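Local coordinates for protein fructose 1-phosphate kinase (Staphylococcus aureus, PDB 2JG5) that probably phosphorylates fructose 1-phosphate with ATP, and possibly tagatose 6-phosphate, as a pfkB-family kinase of the LacC subfamily, at residues A[2-7]-A[53-58]; A[33-38]-A[65-70]; A[42-47]-A[72-77]; A[114-119]-A[145-150]; A[126-131]-A[157-162]. All blocks are in the same frame, centred on the assembly; numbering follows the deposited sequence.

Contact 1. Residues A[2-7]-A[53-58]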
# COMPACT_ATOMS: atom_id res chain seq x y z
N ILE A 2 13.06 20.43 18.89
CA ILE A 2 12.15 20.88 17.83
C ILE A 2 11.16 19.77 17.46
O ILE A 2 11.55 18.62 17.26
CB ILE A 2 12.95 21.30 16.57
CG1 ILE A 2 13.73 22.59 16.85
CG2 ILE A 2 12.02 21.50 15.39
CD1 ILE A 2 14.93 22.81 15.97
N TYR A 3 9.88 20.13 17.37
CA TYR A 3 8.81 19.17 17.08
C TYR A 3 8.08 19.53 15.80
O TYR A 3 7.66 20.66 15.62
CB TYR A 3 7.80 19.14 18.23
CG TYR A 3 8.40 18.72 19.54
CD1 TYR A 3 8.74 19.66 20.51
CD2 TYR A 3 8.62 17.36 19.82
CE1 TYR A 3 9.30 19.28 21.71
CE2 TYR A 3 9.16 16.97 21.02
CZ TYR A 3 9.50 17.93 21.95
OH TYR A 3 10.05 17.54 23.14
N THR A 4 7.93 18.54 14.92
CA THR A 4 7.07 18.69 13.76
C THR A 4 5.76 17.94 14.02
O THR A 4 5.76 16.89 14.67
CB THR A 4 7.76 18.18 12.47
OG1 THR A 4 8.02 16.77 12.57
CG2 THR A 4 9.08 18.91 12.27
N VAL A 5 4.64 18.51 13.59
CA VAL A 5 3.35 17.85 13.77
C VAL A 5 2.77 17.58 12.37
O VAL A 5 2.64 18.50 11.57
CB VAL A 5 2.40 18.68 14.65
CG1 VAL A 5 1.09 17.94 14.92
CG2 VAL A 5 3.07 19.08 15.98
N THR A 6 2.47 16.31 12.08
CA THR A 6 1.81 15.89 10.86
C THR A 6 0.56 15.10 11.30
O THR A 6 0.66 14.00 11.84
CB THR A 6 2.75 14.99 9.96
OG1 THR A 6 3.97 15.69 9.65
CG2 THR A 6 2.08 14.62 8.67
N PHE A 7 -0.61 15.69 11.10
CA PHE A 7 -1.88 15.07 11.43
C PHE A 7 -2.22 13.83 10.60
O PHE A 7 -2.81 12.88 11.11
CB PHE A 7 -3.02 16.07 11.25
CG PHE A 7 -2.89 17.30 12.07
CD1 PHE A 7 -3.07 18.55 11.48
CD2 PHE A 7 -2.60 17.23 13.42
CE1 PHE A 7 -2.96 19.70 12.24
CE2 PHE A 7 -2.50 18.37 14.18
CZ PHE A 7 -2.67 19.61 13.59
N SER A 53 14.95 16.83 15.49
CA SER A 53 13.55 17.12 15.62
C SER A 53 12.89 15.79 15.89
O SER A 53 13.44 14.73 15.57
CB SER A 53 12.98 17.75 14.34
OG SER A 53 12.93 16.79 13.29
N THR A 54 11.72 15.85 16.50
CA THR A 54 10.95 14.66 16.79
C THR A 54 9.62 14.81 16.11
O THR A 54 8.92 15.80 16.31
CB THR A 54 10.73 14.53 18.31
OG1 THR A 54 11.99 14.56 18.95
CG2 THR A 54 10.01 13.23 18.65
N ALA A 55 9.28 13.83 15.29
CA ALA A 55 8.00 13.83 14.58
C ALA A 55 6.85 13.46 15.51
O ALA A 55 6.84 12.41 16.15
CB ALA A 55 8.05 12.90 13.37
N LEU A 56 5.88 14.36 15.60
CA LEU A 56 4.64 14.12 16.32
C LEU A 56 3.51 14.02 15.30
O LEU A 56 3.71 14.32 14.12
CB LEU A 56 4.36 15.26 17.30
CG LEU A 56 5.38 15.58 18.39
CD1 LEU A 56 4.77 16.63 19.31
CD2 LEU A 56 5.81 14.34 19.16
N GLY A 57 2.34 13.60 15.75
CA GLY A 57 1.20 13.40 14.86
C GLY A 57 0.60 12.01 15.00
O GLY A 57 0.79 11.37 16.03
N PHE A 58 -0.09 11.53 13.97
CA PHE A 58 -0.84 10.28 14.12
C PHE A 58 -0.35 9.14 13.25
O PHE A 58 -0.22 9.30 12.04
CB PHE A 58 -2.34 10.53 13.90
CG PHE A 58 -2.88 11.66 14.74
CD1 PHE A 58 -3.06 12.92 14.20
CD2 PHE A 58 -3.17 11.45 16.09
CE1 PHE A 58 -3.52 13.96 14.99
CE2 PHE A 58 -3.64 12.48 16.88
CZ PHE A 58 -3.82 13.73 16.33
O HOH W 1 5.72 15.06 12.16
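Tyr3 and Leu56 both hold CG anti to their own carbonyl carbon (chi1 -61° and -59°), and with their CB atoms on the same face of the central parallel sheet of this ribokinase-type alpha/beta fold the two side chains meet. They cross obliquely, Tyr3 CD2 lying 4.0 Å from Leu56 CD1. Thr54 lies alongside the tyrosine, pointing the same way, its CB 3.8 Å from Tyr3 CD2. The backbones of strands 2-6 and 54-56 pair in parallel, from Tyr3 beside Thr54 to Thr6 beside Gly57. Leu56 N gives the shortest of these bonds, 2.7 Å to Thr4 O. The last bond of the ladder, Phe58 N to Thr6 O at 3.3 Å, is weak; it comes just after the chain turns a corner at Gly57 with the positive phi (127°) that suits glycine. The other face, carrying Thr4 and Thr6, is polar although buried: one water bonds to both threonine OG1 atoms and donates to Leu56 O at 2.9 Å. Ser43 of helix 38-48 adds a hydrogen bond to Thr4 OG1 and another to Ser53 OG, so that these hydroxyls are satisfied beneath the helix. After Thr6 and Gly57, Phe7 and Phe58 lie side by side against Leu116 of helix 110-120. Here Phe7 O sits at the edge of the Phe58 ring, near its plane, 3.1 Å from CD1.

Contact 2. Residues A[33-38]-A[65-70]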
# COMPACT_ATOMS: atom_id res chain seq x y z
N LYS A 33 8.80 3.55 -2.06
CA LYS A 33 7.97 4.08 -0.99
C LYS A 33 8.79 4.99 -0.13
O LYS A 33 9.96 4.71 0.14
CB LYS A 33 7.48 2.94 -0.10
CG LYS A 33 6.50 2.00 -0.74
CD LYS A 33 6.00 1.01 0.30
CE LYS A 33 5.35 -0.16 -0.36
NZ LYS A 33 6.37 -0.98 -1.07
N PHE A 34 8.18 6.07 0.34
CA PHE A 34 8.78 6.85 1.42
C PHE A 34 7.76 7.43 2.41
O PHE A 34 6.56 7.41 2.16
CB PHE A 34 9.73 7.92 0.88
CG PHE A 34 9.12 8.84 -0.15
CD1 PHE A 34 8.46 10.01 0.25
CD2 PHE A 34 9.26 8.58 -1.51
CE1 PHE A 34 7.92 10.90 -0.69
CE2 PHE A 34 8.72 9.45 -2.46
CZ PHE A 34 8.04 10.62 -2.06
N ALA A 35 8.25 7.91 3.54
CA ALA A 35 7.41 8.58 4.51
C ALA A 35 7.14 10.00 4.03
O ALA A 35 8.06 10.82 3.94
CB ALA A 35 8.08 8.58 5.87
N GLY A 36 5.89 10.29 3.70
CA GLY A 36 5.48 11.64 3.32
C GLY A 36 4.60 12.34 4.33
O GLY A 36 4.16 11.74 5.31
N GLY A 37 4.34 13.61 4.07
CA GLY A 37 3.61 14.48 4.98
C GLY A 37 4.46 15.70 5.22
O GLY A 37 5.69 15.62 5.21
N LYS A 38 3.81 16.84 5.43
CA LYS A 38 4.52 18.13 5.50
C LYS A 38 5.51 18.18 6.67
O LYS A 38 6.71 18.38 6.45
CB LYS A 38 3.54 19.31 5.51
CG LYS A 38 2.91 19.58 4.13
CD LYS A 38 1.90 20.73 4.13
CE LYS A 38 2.57 22.09 4.26
NZ LYS A 38 3.43 22.45 3.09
N LYS A 65 3.80 1.78 11.41
CA LYS A 65 5.11 1.22 11.71
C LYS A 65 6.14 1.57 10.64
O LYS A 65 7.26 1.95 10.96
CB LYS A 65 5.01 -0.31 11.86
CG LYS A 65 3.98 -0.80 12.89
CD LYS A 65 4.42 -0.51 14.33
CE LYS A 65 3.62 -1.33 15.35
NZ LYS A 65 4.43 -1.62 16.59
N PHE A 66 5.75 1.45 9.37
CA PHE A 66 6.65 1.78 8.26
C PHE A 66 7.24 3.19 8.38
O PHE A 66 8.44 3.40 8.15
CB PHE A 66 5.93 1.65 6.91
CG PHE A 66 6.74 2.14 5.74
CD1 PHE A 66 7.60 1.29 5.06
CD2 PHE A 66 6.64 3.47 5.31
CE1 PHE A 66 8.36 1.74 3.98
CE2 PHE A 66 7.39 3.93 4.23
CZ PHE A 66 8.25 3.06 3.56
N ILE A 67 6.38 4.14 8.72
CA ILE A 67 6.79 5.53 8.90
C ILE A 67 7.77 5.68 10.08
O ILE A 67 8.77 6.41 9.97
CB ILE A 67 5.56 6.44 9.07
CG1 ILE A 67 4.79 6.50 7.75
CG2 ILE A 67 5.98 7.83 9.54
CD1 ILE A 67 3.67 7.51 7.73
N ILE A 68 7.49 4.99 11.18
CA ILE A 68 8.38 5.02 12.32
C ILE A 68 9.74 4.40 11.97
O ILE A 68 10.80 5.01 12.23
CB ILE A 68 7.76 4.38 13.57
CG1 ILE A 68 6.35 4.94 13.82
CG2 ILE A 68 8.65 4.61 14.79
CD1 ILE A 68 5.52 4.18 14.85
N ASP A 69 9.73 3.21 11.36
CA ASP A 69 10.98 2.54 10.97
C ASP A 69 11.78 3.34 9.93
O ASP A 69 13.00 3.42 10.01
CB ASP A 69 10.72 1.11 10.48
CG ASP A 69 10.19 0.20 11.58
OD1 ASP A 69 9.83 0.70 12.67
OD2 ASP A 69 10.14 -1.03 11.37
N THR A 70 11.07 3.93 8.97
CA THR A 70 11.68 4.78 7.95
C THR A 70 12.36 5.99 8.59
O THR A 70 13.52 6.28 8.29
CB THR A 70 10.64 5.23 6.89
OG1 THR A 70 10.27 4.09 6.09
CG2 THR A 70 11.20 6.30 5.96
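Ala35 and Phe66 carry the tight half of this contact, where the end of strand 25-36 passes over helix 61-73. Strand 25-36 is an outermost strand of the four-stranded mixed sheet, which probably corresponds to the lid, as in other pfkB-family kinases. The short segments cross at 90° with their axes 8.1 Å apart, consistent with the small side chain of Ala35 facing the helix: its CB meets Thr70 CG2 at 3.9 Å and, less closely, Ile67 CG2 at 4.3 Å. Next to it the Phe66 ring, with CG anti to the backbone N (chi1 173°), turns its edge to the strand. CE2 lies 4.0 Å from Phe34 C, near the ring plane, while CZ comes within 3.7 Å of Lys33 CB in an oblique approach. No hydrogen bond links the two segments, so van der Waals contact does the holding. The looser side starts beyond Lys33 CB. The rest of that chain leads away from the helix, and its NZ forms a salt bridge with Asp86 of the second subunit, whose Phe62 also meets the partly exposed Phe66 ring; this side of the contact thus takes part in the dimer interface. Within the helix Thr70 OG1 donates to Phe66 O at 2.8 Å, reaching it from the face of the carbonyl plane opposite to Thr70 N. The same OG1 stands 3.3 Å above the Phe66 ring plane, offset toward the rim.

Contact 3. Residues A[42-47]-A[72-77]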
# COMPACT_ATOMS: atom_id res chain seq x y z
N VAL A 42 9.60 18.39 6.73
CA VAL A 42 10.35 19.36 7.50
C VAL A 42 11.43 18.64 8.33
O VAL A 42 12.60 19.02 8.31
CB VAL A 42 9.44 20.27 8.42
CG1 VAL A 42 10.26 21.36 9.08
CG2 VAL A 42 8.34 20.92 7.62
N SER A 43 11.03 17.58 9.04
CA SER A 43 11.99 16.79 9.82
C SER A 43 13.11 16.24 8.93
O SER A 43 14.28 16.21 9.34
CB SER A 43 11.31 15.65 10.58
OG SER A 43 10.58 16.15 11.68
N ARG A 44 12.75 15.83 7.71
CA ARG A 44 13.71 15.28 6.75
C ARG A 44 14.73 16.33 6.33
O ARG A 44 15.93 16.04 6.27
CB ARG A 44 13.01 14.70 5.52
CG ARG A 44 12.35 13.34 5.70
CD ARG A 44 12.42 12.59 4.39
NE ARG A 44 11.63 11.36 4.33
CZ ARG A 44 12.15 10.13 4.23
NH1 ARG A 44 13.47 9.96 4.20
NH2 ARG A 44 11.35 9.06 4.17
N VAL A 45 14.27 17.54 6.05
CA VAL A 45 15.18 18.62 5.66
C VAL A 45 16.00 19.12 6.86
O VAL A 45 17.20 19.36 6.74
CB VAL A 45 14.47 19.79 4.93
CG1 VAL A 45 15.50 20.82 4.44
CG2 VAL A 45 13.67 19.27 3.75
N LEU A 46 15.36 19.25 8.03
CA LEU A 46 16.10 19.64 9.23
C LEU A 46 17.23 18.65 9.42
O LEU A 46 18.36 19.05 9.70
CB LEU A 46 15.20 19.70 10.47
CG LEU A 46 14.22 20.86 10.67
CD1 LEU A 46 13.29 20.58 11.85
CD2 LEU A 46 14.92 22.23 10.85
N LYS A 47 16.94 17.36 9.22
CA LYS A 47 17.95 16.29 9.35
C LYS A 47 19.13 16.43 8.39
O LYS A 47 20.29 16.32 8.81
CB LYS A 47 17.32 14.90 9.20
CG LYS A 47 18.26 13.77 9.57
CD LYS A 47 18.69 13.86 11.03
CE LYS A 47 19.96 13.07 11.31
NZ LYS A 47 20.20 13.02 12.78
N ASN A 72 13.26 6.20 11.79
CA ASN A 72 14.33 5.65 12.62
C ASN A 72 15.60 5.34 11.83
O ASN A 72 16.70 5.67 12.26
CB ASN A 72 13.86 4.41 13.38
CG ASN A 72 12.86 4.73 14.49
OD1 ASN A 72 12.83 5.84 15.04
ND2 ASN A 72 12.04 3.73 14.84
N ASN A 73 15.43 4.72 10.66
CA ASN A 73 16.57 4.41 9.79
C ASN A 73 17.28 5.67 9.34
O ASN A 73 18.47 5.64 9.03
CB ASN A 73 16.13 3.61 8.57
CG ASN A 73 15.59 2.23 8.92
OD1 ASN A 73 15.71 1.76 10.06
ND2 ASN A 73 14.98 1.58 7.94
N SER A 74 16.54 6.77 9.30
CA SER A 74 17.07 8.08 8.93
C SER A 74 17.65 8.85 10.13
O SER A 74 18.14 9.98 9.98
CB SER A 74 15.97 8.89 8.25
OG SER A 74 16.52 9.82 7.34
N ALA A 75 17.59 8.24 11.32
CA ALA A 75 18.03 8.86 12.57
C ALA A 75 17.16 10.07 12.95
O ALA A 75 17.65 11.06 13.51
CB ALA A 75 19.52 9.24 12.53
N ILE A 76 15.87 9.99 12.63
CA ILE A 76 14.90 10.98 13.08
C ILE A 76 13.96 10.35 14.11
O ILE A 76 13.39 9.28 13.88
CB ILE A 76 14.12 11.62 11.90
CG1 ILE A 76 15.10 12.27 10.91
CG2 ILE A 76 13.14 12.66 12.41
CD1 ILE A 76 14.54 12.53 9.54
N GLN A 77 13.84 11.00 15.26
CA GLN A 77 12.98 10.52 16.34
C GLN A 77 11.52 10.82 16.02
O GLN A 77 11.22 11.73 15.24
CB GLN A 77 13.36 11.16 17.68
CG GLN A 77 14.79 10.89 18.12
CD GLN A 77 15.18 11.72 19.34
OE1 GLN A 77 15.97 12.67 19.24
NE2 GLN A 77 14.62 11.37 20.49
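Lys47 and Ile76 slide past each other in opposite directions, and they bury the most surface of any residues in the contact between helix 38-48 and the turn that follows helix 61-73. The lysine leaves its helix with CG anti to the backbone N (chi1 -170°) and bends at chi2 (62°). Its CB lies 3.7 Å from Ile76 CD1 and its CG equally near Ile76 CG1, while CD and CE run on past the carbonyl oxygens of Ser74 and Ala75. Ile76 points the other way, into the helix surface. Its CD1 also comes to 3.7 Å from Ser43 O, and its second branch, CG2, approaches Ser43 CB at 4.0 Å. The isoleucine therefore presses on one helical turn, between Ser43 and Lys47, with the backbone of Arg44 close by. Ala75, at positive phi (65°), closes the preceding helix with a Schellman motif, in which its N bonds back to Asn72 O at 2.9 Å; Ile76 follows directly after this turn and points to helix 38-48. The Arg44 guanidinium passes Ser74 obliquely without a bond and continues to Phe34 and Ala35 of strand 25-36, whereas Ser43 OG is engaged by Thr4 and Ser53. The sole hydrogen bond across the two segments is weak, from Lys47 NZ to Ala75 O at 3.3 Å, and the ammonium has a weak, long ion pair with Glu52. Cohesion probably comes chiefly from the methylene chain of Lys47 lying on the isoleucine, with its charge kept at the exposed margin, where the carbonyl oxygens of the turn would be expected to favour it modestly.

Contact 4. Residues A[114-119]-A[145-150]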
# COMPACT_ATOMS: atom_id res chain seq x y z
N GLU A 114 -6.49 14.39 21.87
CA GLU A 114 -6.18 14.85 23.23
C GLU A 114 -4.78 14.42 23.68
O GLU A 114 -4.06 15.22 24.28
CB GLU A 114 -7.24 14.34 24.22
CG GLU A 114 -8.54 15.12 24.15
CD GLU A 114 -9.78 14.34 24.59
OE1 GLU A 114 -9.65 13.38 25.40
OE2 GLU A 114 -10.90 14.70 24.14
N GLN A 115 -4.40 13.18 23.37
CA GLN A 115 -3.04 12.68 23.58
C GLN A 115 -1.96 13.55 22.90
O GLN A 115 -0.90 13.78 23.47
CB GLN A 115 -2.89 11.25 23.05
CG GLN A 115 -3.54 10.18 23.88
CD GLN A 115 -3.34 8.79 23.28
OE1 GLN A 115 -2.21 8.39 22.99
NE2 GLN A 115 -4.43 8.06 23.09
N LEU A 116 -2.24 14.02 21.68
CA LEU A 116 -1.33 14.90 20.95
C LEU A 116 -1.15 16.23 21.67
O LEU A 116 -0.02 16.69 21.85
CB LEU A 116 -1.81 15.15 19.52
CG LEU A 116 -1.09 16.25 18.73
CD1 LEU A 116 0.41 15.93 18.64
CD2 LEU A 116 -1.68 16.44 17.33
N LEU A 117 -2.27 16.84 22.06
CA LEU A 117 -2.26 18.07 22.85
C LEU A 117 -1.50 17.92 24.17
O LEU A 117 -0.87 18.87 24.64
CB LEU A 117 -3.69 18.51 23.16
CG LEU A 117 -4.64 18.87 22.02
CD1 LEU A 117 -5.96 19.38 22.60
CD2 LEU A 117 -4.00 19.90 21.06
N GLN A 118 -1.59 16.73 24.78
CA GLN A 118 -0.88 16.48 26.04
C GLN A 118 0.63 16.54 25.83
O GLN A 118 1.36 16.95 26.73
CB GLN A 118 -1.29 15.13 26.67
CG GLN A 118 -0.58 14.79 28.00
CD GLN A 118 -1.04 15.65 29.18
OE1 GLN A 118 -2.14 16.19 29.17
NE2 GLN A 118 -0.19 15.77 30.19
N GLN A 119 1.08 16.16 24.63
CA GLN A 119 2.48 16.26 24.27
C GLN A 119 2.91 17.70 24.08
O GLN A 119 4.03 18.07 24.45
CB GLN A 119 2.78 15.48 22.99
CG GLN A 119 2.63 14.00 23.13
CD GLN A 119 2.98 13.27 21.86
OE1 GLN A 119 2.70 13.76 20.76
NE2 GLN A 119 3.60 12.10 22.00
N ALA A 145 -5.45 25.96 16.15
CA ALA A 145 -5.66 26.88 17.25
C ALA A 145 -5.52 26.21 18.61
O ALA A 145 -5.04 26.83 19.55
CB ALA A 145 -7.04 27.53 17.13
N GLN A 146 -5.96 24.97 18.70
CA GLN A 146 -5.90 24.19 19.94
C GLN A 146 -4.46 23.89 20.32
O GLN A 146 -4.11 23.84 21.50
CB GLN A 146 -6.71 22.90 19.82
CG GLN A 146 -8.24 23.09 19.65
CD GLN A 146 -9.03 21.83 20.01
OE1 GLN A 146 -8.54 20.97 20.75
NE2 GLN A 146 -10.25 21.72 19.49
N ILE A 147 -3.62 23.70 19.31
CA ILE A 147 -2.19 23.55 19.52
C ILE A 147 -1.60 24.93 19.87
O ILE A 147 -0.95 25.09 20.91
CB ILE A 147 -1.51 22.88 18.28
CG1 ILE A 147 -1.78 21.37 18.31
CG2 ILE A 147 -0.01 23.17 18.24
CD1 ILE A 147 -1.77 20.70 16.93
N ALA A 148 -1.90 25.92 19.03
CA ALA A 148 -1.34 27.27 19.18
C ALA A 148 -1.56 27.86 20.57
O ALA A 148 -0.71 28.58 21.11
CB ALA A 148 -1.91 28.19 18.13
N GLN A 149 -2.70 27.51 21.15
CA GLN A 149 -3.10 28.01 22.45
C GLN A 149 -2.29 27.44 23.61
O GLN A 149 -2.11 28.10 24.64
CB GLN A 149 -4.55 27.67 22.64
CG GLN A 149 -5.22 28.48 23.65
CD GLN A 149 -6.60 27.99 23.85
OE1 GLN A 149 -6.86 26.79 23.68
NE2 GLN A 149 -7.51 28.89 24.21
N ILE A 150 -1.85 26.20 23.45
CA ILE A 150 -1.00 25.53 24.42
C ILE A 150 0.42 26.09 24.39
O ILE A 150 1.03 26.32 25.44
CB ILE A 150 -0.98 24.00 24.18
CG1 ILE A 150 -2.36 23.39 24.46
CG2 ILE A 150 0.10 23.33 25.04
CD1 ILE A 150 -2.47 21.91 24.08
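Leu117 meets three side chains of helix 143-154, and nearly all of the contact is apolar. Its CB is 3.7 Å from Ile150 CD1, the two side chains crossing at about a right angle. Its CD2 branch approaches Ile147 CG1 at a slant, 3.8 Å away. Leu116, one residue earlier, adds a more distant touch, CD2 to Ile147 CD1 at 4.3 Å, on the side toward the sheet, where Ile147 also meets Phe7 and Leu158. The contacts with polar atoms are carbon against oxygen rather than hydrogen bonds. Leu117 CD1, the other branch, lies 3.6 Å from Gln146 OE1, and Ile150 CD1 reaches 3.5 Å from Leu117 O. Gln146 NE2 bonds to Asp142 instead. Chi1 of Leu117 (-62°) sets CG anti to the carbonyl carbon; from there CD1 meets Gln146 and CD2 meets Ile147. No hydrogen bond links the segments, whose axes are 10.1 Å apart and run in similar directions, 26° from parallel. Such side-by-side, roughly parallel helices on one face of a parallel sheet are characteristic of Rossmann-like alpha/beta layers, here one helical layer against the central sheet of the ribokinase-type fold.

Contact 5. Residues A[126-131]-A[157-162]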
# COMPACT_ATOMS: atom_id res chain seq x y z
N GLU A 126 12.03 26.94 25.25
CA GLU A 126 13.17 26.70 24.36
C GLU A 126 12.83 25.87 23.12
O GLU A 126 13.65 25.73 22.21
CB GLU A 126 14.29 26.01 25.15
CG GLU A 126 15.12 26.94 26.01
CD GLU A 126 16.24 26.21 26.74
OE1 GLU A 126 16.09 25.00 27.03
OE2 GLU A 126 17.27 26.86 27.03
N ASP A 127 11.62 25.31 23.11
CA ASP A 127 11.17 24.42 22.05
C ASP A 127 10.54 25.17 20.87
O ASP A 127 10.03 26.28 21.02
CB ASP A 127 10.14 23.40 22.57
CG ASP A 127 10.72 22.41 23.56
OD1 ASP A 127 11.96 22.34 23.75
OD2 ASP A 127 9.92 21.68 24.18
N ILE A 128 10.60 24.53 19.71
CA ILE A 128 9.91 24.99 18.52
C ILE A 128 8.92 23.90 18.14
O ILE A 128 9.27 22.72 18.09
CB ILE A 128 10.90 25.29 17.34
CG1 ILE A 128 12.04 26.21 17.83
CG2 ILE A 128 10.14 25.82 16.08
CD1 ILE A 128 12.92 26.78 16.74
N VAL A 129 7.68 24.32 17.92
CA VAL A 129 6.64 23.44 17.44
C VAL A 129 6.23 23.91 16.04
O VAL A 129 5.78 25.06 15.86
CB VAL A 129 5.43 23.38 18.42
CG1 VAL A 129 4.35 22.44 17.89
CG2 VAL A 129 5.91 22.92 19.82
N ILE A 130 6.44 23.03 15.06
CA ILE A 130 6.06 23.27 13.67
C ILE A 130 4.83 22.43 13.35
O ILE A 130 4.86 21.20 13.44
CB ILE A 130 7.20 22.91 12.68
CG1 ILE A 130 8.50 23.64 13.07
CG2 ILE A 130 6.80 23.25 11.22
CD1 ILE A 130 9.77 22.90 12.70
N VAL A 131 3.74 23.09 12.97
CA VAL A 131 2.52 22.39 12.62
C VAL A 131 2.26 22.68 11.16
O VAL A 131 2.11 23.82 10.75
CB VAL A 131 1.32 22.79 13.52
CG1 VAL A 131 0.12 21.87 13.27
CG2 VAL A 131 1.71 22.76 14.98
N LYS A 157 8.03 28.33 20.68
CA LYS A 157 7.85 29.00 19.39
C LYS A 157 6.96 28.16 18.50
O LYS A 157 7.27 27.00 18.23
CB LYS A 157 9.19 29.21 18.69
CG LYS A 157 10.04 30.32 19.27
CD LYS A 157 10.68 29.91 20.59
CE LYS A 157 10.54 31.04 21.62
NZ LYS A 157 11.30 32.27 21.24
N LEU A 158 5.84 28.73 18.06
CA LEU A 158 4.95 28.05 17.13
C LEU A 158 5.17 28.48 15.68
O LEU A 158 5.10 29.66 15.36
CB LEU A 158 3.48 28.22 17.53
CG LEU A 158 2.52 27.54 16.55
CD1 LEU A 158 2.39 26.02 16.82
CD2 LEU A 158 1.18 28.22 16.61
N VAL A 159 5.42 27.49 14.83
CA VAL A 159 5.60 27.70 13.39
C VAL A 159 4.48 27.01 12.62
O VAL A 159 4.21 25.82 12.82
CB VAL A 159 6.95 27.15 12.93
CG1 VAL A 159 7.11 27.31 11.44
CG2 VAL A 159 8.10 27.82 13.69
N VAL A 160 3.82 27.75 11.74
CA VAL A 160 2.69 27.21 11.00
C VAL A 160 2.88 27.34 9.50
O VAL A 160 3.22 28.41 8.98
CB VAL A 160 1.36 27.89 11.44
CG1 VAL A 160 0.21 27.51 10.50
CG2 VAL A 160 1.03 27.53 12.87
N ASP A 161 2.65 26.23 8.81
CA ASP A 161 2.56 26.20 7.36
C ASP A 161 1.25 25.48 6.98
O ASP A 161 1.19 24.25 6.95
CB ASP A 161 3.79 25.52 6.76
CG ASP A 161 3.77 25.49 5.25
OD1 ASP A 161 3.03 26.28 4.62
OD2 ASP A 161 4.52 24.66 4.68
N ALA A 162 0.21 26.26 6.73
CA ALA A 162 -1.13 25.73 6.51
C ALA A 162 -1.92 26.55 5.48
O ALA A 162 -1.43 27.57 5.00
CB ALA A 162 -1.89 25.64 7.85
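Lys157 O receives Val129 N at 2.7 Å, with an N-H...O angle of 171° and the donor nearly along the C=O axis, in the backbone ladder of a beta-alpha-beta crossover. Strands 128-132 and 157-161, joined through helix 143-154, are neighbours in the central parallel sheet. The ladder continues alternately: Val159 N gives an equally short and straight bond to Val129 O, and Val131 N bonds to Val159 O at 2.8 Å. At the two ends the bonds are less ideal. Lys157 N bonds to Asp127 O less straight, with N-H...O at 140°, and Asp161 N stands 3.1 Å from Val131 O. Ile128, Ile130 and Val159 share the face covered by helix 247-260. There Ile130 and Val159 lie side by side, pointing the same way, CG1 of the isoleucine 3.8 Å from CB of the valine. The CG2 of Val159, anti to its carbonyl carbon, comes against Ile128 CG2 at 3.7 Å. On the face with Val129 and Val131, Leu158 holds CG anti to its backbone N (chi1 179°) and lies under helix 143-154, the connecting helix of the unit. At the C-terminal end of strand 157-161, Asp161 OD2 makes a salt bridge to Lys38 at the start of helix 38-48. On the Val129 and Val131 face, Leu158 CD1 reaches Val131 CG2 at 3.8 Å.

Contacts 1 and 5 form the buried middle of the protein: strands 2-6 and 128-132 are neighbours, so the two backbone ladders continue one sheet, joined by Val5 N to Ile130 O. Contact 4 covers one face of that sheet and is almost wholly apolar, meeting contact 1 through Phe7 and contact 5 through Leu158. Contacts 2 and 3, only partly buried, share helix 61-73 and rely on side chains with little or no hydrogen bonding across them; Arg44 of contact 3 packs against contact 2. Contact 2 alone reaches the second subunit. Charge also joins distant parts: Lys38 of contact 2 bridges to Asp161 of contact 5, although their centres lie 21 Å apart.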